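Local atomic coordinates of MW1564 protein (Staphylococcus aureus, PDB entry 3NTV), a protein that probably transfers a methyl group from S-adenosylmethionine to a hydroxyl of an acceptor, as in the caffeoyl-CoA O-methyltransferase family. Residues A[45-50]-A[80-85]; A[85-90]-A[113-118]. One frame throughout, in Å; residues are numbered along the deposited sequence.

Interaction 1: A[45-50]-A[80-85]; sequences EFAEVN and TAIGYS. With SO4 (sulfate ion), chain C.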
# COMPACT_ATOMS: atom_id res chain seq x y z
N GLU A 45 -6.81 18.66 12.92
CA GLU A 45 -6.48 19.70 13.90
C GLU A 45 -7.27 19.47 15.19
O GLU A 45 -6.66 19.39 16.25
CB GLU A 45 -6.79 21.10 13.31
CG GLU A 45 -5.93 21.53 12.11
CD GLU A 45 -5.46 20.48 11.12
OE1 GLU A 45 -4.39 19.88 11.36
OE2 GLU A 45 -6.17 20.24 10.11
N PHE A 46 -8.60 19.28 15.08
CA PHE A 46 -9.47 18.99 16.22
C PHE A 46 -9.04 17.70 16.94
O PHE A 46 -8.96 17.69 18.17
CB PHE A 46 -10.95 18.93 15.77
CG PHE A 46 -11.92 18.51 16.85
CD1 PHE A 46 -12.49 19.45 17.70
CD2 PHE A 46 -12.27 17.17 17.02
CE1 PHE A 46 -13.39 19.06 18.70
CE2 PHE A 46 -13.16 16.78 18.02
CZ PHE A 46 -13.72 17.73 18.85
N ALA A 47 -8.75 16.63 16.17
CA ALA A 47 -8.35 15.32 16.69
C ALA A 47 -7.09 15.36 17.57
O ALA A 47 -7.09 14.77 18.66
CB ALA A 47 -8.17 14.34 15.55
N GLU A 48 -6.01 16.04 17.09
CA GLU A 48 -4.75 16.13 17.84
C GLU A 48 -4.86 16.91 19.15
O GLU A 48 -4.37 16.44 20.18
CB GLU A 48 -3.55 16.55 16.97
CG GLU A 48 -3.73 17.76 16.06
CD GLU A 48 -2.97 17.71 14.74
OE1 GLU A 48 -3.22 18.59 13.89
OE2 GLU A 48 -2.14 16.80 14.55
N VAL A 49 -5.57 18.05 19.12
CA VAL A 49 -5.83 18.95 20.25
C VAL A 49 -6.68 18.26 21.36
O VAL A 49 -6.38 18.44 22.55
CB VAL A 49 -6.48 20.28 19.75
CG1 VAL A 49 -6.99 21.15 20.90
CG2 VAL A 49 -5.51 21.07 18.88
N ASN A 50 -7.71 17.48 20.97
CA ASN A 50 -8.66 16.84 21.90
C ASN A 50 -8.42 15.37 22.27
O ASN A 50 -9.34 14.74 22.81
CB ASN A 50 -10.10 17.08 21.42
CG ASN A 50 -10.45 18.54 21.28
OD1 ASN A 50 -10.37 19.13 20.20
ND2 ASN A 50 -10.81 19.17 22.39
N THR A 80 -15.14 4.53 14.95
CA THR A 80 -14.79 5.86 14.51
C THR A 80 -14.57 6.77 15.69
O THR A 80 -15.16 6.59 16.76
CB THR A 80 -15.81 6.45 13.53
OG1 THR A 80 -15.20 7.59 12.95
CG2 THR A 80 -17.16 6.81 14.18
N ALA A 81 -13.71 7.75 15.49
CA ALA A 81 -13.47 8.74 16.50
C ALA A 81 -14.39 9.94 16.21
O ALA A 81 -15.21 10.29 17.06
CB ALA A 81 -12.03 9.15 16.48
N ILE A 82 -14.31 10.53 15.00
CA ILE A 82 -15.13 11.69 14.66
C ILE A 82 -15.79 11.62 13.26
O ILE A 82 -16.28 12.64 12.78
CB ILE A 82 -14.28 13.00 14.80
CG1 ILE A 82 -13.09 13.04 13.79
CG2 ILE A 82 -13.86 13.26 16.25
CD1 ILE A 82 -12.23 14.36 13.75
N GLY A 83 -15.77 10.45 12.62
CA GLY A 83 -16.33 10.28 11.28
C GLY A 83 -15.36 10.72 10.19
O GLY A 83 -15.73 10.81 9.02
N TYR A 84 -14.10 10.97 10.56
CA TYR A 84 -13.10 11.45 9.61
C TYR A 84 -12.86 10.46 8.46
O TYR A 84 -12.96 10.84 7.29
CB TYR A 84 -11.81 11.81 10.36
CG TYR A 84 -10.62 12.08 9.48
CD1 TYR A 84 -10.39 13.35 8.95
CD2 TYR A 84 -9.68 11.09 9.22
CE1 TYR A 84 -9.28 13.61 8.15
CE2 TYR A 84 -8.57 11.33 8.42
CZ TYR A 84 -8.37 12.59 7.89
OH TYR A 84 -7.25 12.83 7.13
N SER A 85 -12.59 9.18 8.77
CA SER A 85 -12.35 8.25 7.67
C SER A 85 -13.59 8.03 6.82
O SER A 85 -13.45 7.96 5.60
CB SER A 85 -11.79 6.91 8.16
OG SER A 85 -12.73 6.32 9.03
S SO4 C . -11.81 8.39 12.23
O1 SO4 C . -12.63 7.84 11.13
O2 SO4 C . -12.48 9.59 12.72
O3 SO4 C . -11.73 7.38 13.32
O4 SO4 C . -10.45 8.61 11.72
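I82 belongs to the glycine-rich loop between strand 74-78 and helix 84-90, the first cofactor-binding loop of the Rossmann-like methyltransferase fold, and F46 and A47 of helix 43-49 pack against its two branches. F46 offers the edge of its ring: CE2 lies 4.0 Å from I82 CG2, which sits near the ring plane, and the two side chains cross obliquely. The A47 methyl comes less close, with CB 4.4 Å from I82 CD1. At I82 the longer branch starts between backbone N and carbonyl carbon (chi1 64°) and then runs out extended, so CD1 reaches A47 while CG2 is left for the phenyl edge. Y110 makes an edge-to-face contact with the F46 ring, and V52 also packs on I82.

The backbone of the loop turns inward around a sulfate, probably taken from the crystallisation liquor. A81 N binds sulfate O3 at 3.0 Å, and I82 N meets sulfate O2 at 3.1 Å in an almost straight bond (172°). Y84 N gives sulfate O2 a second, more bent bond. S85 N closes on sulfate O1 at 2.7 Å, and V55 N adds a further donor from outside. T80 OG1 accepts from G83 N at 2.9 Å, an ST motif that holds the turn in shape; G83, with positive phi, is the N-cap of helix 84-90. The edge of the Y84 ring faces sulfate O4, and its OH is hydrogen-bonded to E41 and R44.

Toward helix 43-49 the loop offers the I82 side chain, in apolar contact, while its backbone N-H groups converge on the sulfate. With the start of helix 84-90 pointing at it, those N-H groups would favour an anion, consistent with a place in the cofactor site of this family.

Interaction 2: A[85-90]-A[113-118]; sequences SSMQFA and QNLATY. With SO4 (sulfate ion), chain C.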
# COMPACT_ATOMS: atom_id res chain seq x y z
N SER A 85 -12.59 9.18 8.77
CA SER A 85 -12.35 8.25 7.67
C SER A 85 -13.59 8.03 6.82
O SER A 85 -13.45 7.96 5.60
CB SER A 85 -11.79 6.91 8.16
OG SER A 85 -12.73 6.32 9.03
N SER A 86 -14.78 7.97 7.46
CA SER A 86 -16.07 7.78 6.78
C SER A 86 -16.27 8.86 5.72
O SER A 86 -16.57 8.56 4.58
CB SER A 86 -17.22 7.84 7.77
OG SER A 86 -17.02 6.98 8.87
N MSE A 87 -16.08 10.12 6.12
CA MSE A 87 -16.26 11.25 5.19
C MSE A 87 -15.18 11.29 4.13
O MSE A 87 -15.48 11.56 2.97
CB MSE A 87 -16.33 12.56 5.95
CG MSE A 87 -17.55 12.63 6.85
SE MSE A 87 -17.70 14.35 7.75
CE MSE A 87 -16.16 14.23 8.82
N GLN A 88 -13.92 10.93 4.48
CA GLN A 88 -12.85 10.89 3.50
C GLN A 88 -13.17 9.86 2.41
O GLN A 88 -13.00 10.14 1.23
CB GLN A 88 -11.49 10.62 4.17
CG GLN A 88 -10.95 11.83 4.94
CD GLN A 88 -10.29 12.86 4.04
OE1 GLN A 88 -10.43 12.85 2.83
NE2 GLN A 88 -9.51 13.77 4.62
N PHE A 89 -13.69 8.69 2.80
CA PHE A 89 -14.05 7.67 1.81
C PHE A 89 -15.25 8.12 0.97
O PHE A 89 -15.23 7.96 -0.25
CB PHE A 89 -14.37 6.33 2.49
CG PHE A 89 -13.28 5.73 3.35
CD1 PHE A 89 -11.94 5.98 3.08
CD2 PHE A 89 -13.59 4.87 4.40
CE1 PHE A 89 -10.93 5.39 3.85
CE2 PHE A 89 -12.58 4.30 5.18
CZ PHE A 89 -11.26 4.57 4.90
N ALA A 90 -16.29 8.68 1.62
CA ALA A 90 -17.49 9.14 0.91
C ALA A 90 -17.16 10.28 -0.05
O ALA A 90 -17.81 10.41 -1.09
CB ALA A 90 -18.55 9.58 1.90
N GLN A 113 -22.45 15.20 14.26
CA GLN A 113 -22.32 16.63 13.97
C GLN A 113 -21.50 16.87 12.70
O GLN A 113 -21.89 17.69 11.87
CB GLN A 113 -21.74 17.41 15.16
CG GLN A 113 -21.80 18.95 14.97
CD GLN A 113 -23.15 19.49 14.53
OE1 GLN A 113 -23.36 19.82 13.35
NE2 GLN A 113 -24.09 19.59 15.46
N ASN A 114 -20.39 16.13 12.54
CA ASN A 114 -19.55 16.27 11.35
C ASN A 114 -20.29 15.90 10.05
O ASN A 114 -20.17 16.63 9.06
CB ASN A 114 -18.26 15.48 11.52
CG ASN A 114 -17.27 16.20 12.42
OD1 ASN A 114 -17.30 17.44 12.54
ND2 ASN A 114 -16.37 15.45 13.04
N LEU A 115 -21.07 14.80 10.06
CA LEU A 115 -21.83 14.40 8.88
C LEU A 115 -22.82 15.49 8.47
O LEU A 115 -22.99 15.75 7.28
CB LEU A 115 -22.56 13.07 9.10
CG LEU A 115 -21.71 11.80 9.31
CD1 LEU A 115 -22.63 10.61 9.44
CD2 LEU A 115 -20.75 11.57 8.17
N ALA A 116 -23.46 16.15 9.48
CA ALA A 116 -24.41 17.24 9.22
C ALA A 116 -23.67 18.45 8.66
O ALA A 116 -24.07 18.96 7.61
CB ALA A 116 -25.14 17.62 10.51
N THR A 117 -22.57 18.88 9.33
CA THR A 117 -21.76 20.05 8.95
C THR A 117 -21.22 19.95 7.53
O THR A 117 -21.32 20.91 6.76
CB THR A 117 -20.65 20.27 10.00
OG1 THR A 117 -21.24 20.47 11.28
CG2 THR A 117 -19.72 21.43 9.65
N TYR A 118 -20.68 18.77 7.18
CA TYR A 118 -20.06 18.53 5.88
C TYR A 118 -20.97 17.90 4.82
O TYR A 118 -20.52 17.61 3.70
CB TYR A 118 -18.71 17.80 6.05
CG TYR A 118 -17.72 18.61 6.87
CD1 TYR A 118 -16.93 19.59 6.27
CD2 TYR A 118 -17.64 18.46 8.25
CE1 TYR A 118 -16.04 20.35 7.03
CE2 TYR A 118 -16.76 19.23 9.01
CZ TYR A 118 -15.97 20.19 8.40
OH TYR A 118 -15.11 20.95 9.15
S SO4 C . -11.81 8.39 12.23
O1 SO4 C . -12.63 7.84 11.13
O2 SO4 C . -12.48 9.59 12.72
O3 SO4 C . -11.73 7.38 13.32
O4 SO4 C . -10.45 8.61 11.72
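M87, a selenomethionine in this crystal, reaches from helix 84-90 to the last turn of helix 105-117 and touches N114, L115 and Y118. Its CG packs on L115 CD2 at 3.6 Å. Farther out, SE lies 3.6 Å from the carbonyl oxygen N114 O, and the terminal CE rests on N114 CB, also at 3.6 Å, the two side chains crossing at about a right angle. The chain is extended as far as the selenium and then bends (chi3 -66°), which turns CE onto N114. M87 SE also lies 4.0 Å from Y118 CB. Its approach to the Y118 ring is an oblique Met-aromatic contact, with SE 5.1 Å from the ring centroid and 57° off the ring normal.

The partners are themselves held in place. N114 O accepts the backbone bond of Y118 N at 2.9 Å and lies in plane at the edge of the Y118 ring, while T117 CG2 covers part of one ring face. Both the N-H and the hydroxyl of T117 are bonded to Q113 O, a doubly used carbonyl near the end of the helix. The amide of N114 turns back to the glycine-rich loop, where ND2 is hydrogen-bonded to I82 O. L43 of helix 43-49 touches M87, N114 and Y118, closing over the seam between the helices. Toward the sheet, L115 rests on V124 and I126 of strand 124-128.

The selenium-bearing chain therefore bridges two helices that lie on the same face of the sheet, along its parallel strands 74-78, 97-102 and 124-128. They are the connections of successive beta-alpha-beta crossovers, from strand 74-78 to 97-102 and on to 124-128, the layout of a Rossmann-like methyltransferase domain.

Overall arrangement
Helix 84-90 serves both interactions, with S85 common to the two segments that lie on it. Interaction 1 works at the helix's N-terminal end, where a small buried apolar patch backs a polar loop wrapped round the sulfate. Interaction 2 lies farther along the same helix, is larger in area and only partly buried, and joins helix to helix through one long side chain. They meet at the loop through the side-chain amide of N114, which ties the end of helix 105-117 to the anion-binding turn. Helix 43-49 supplies one half of interaction 1 and covers interaction 2 through L43.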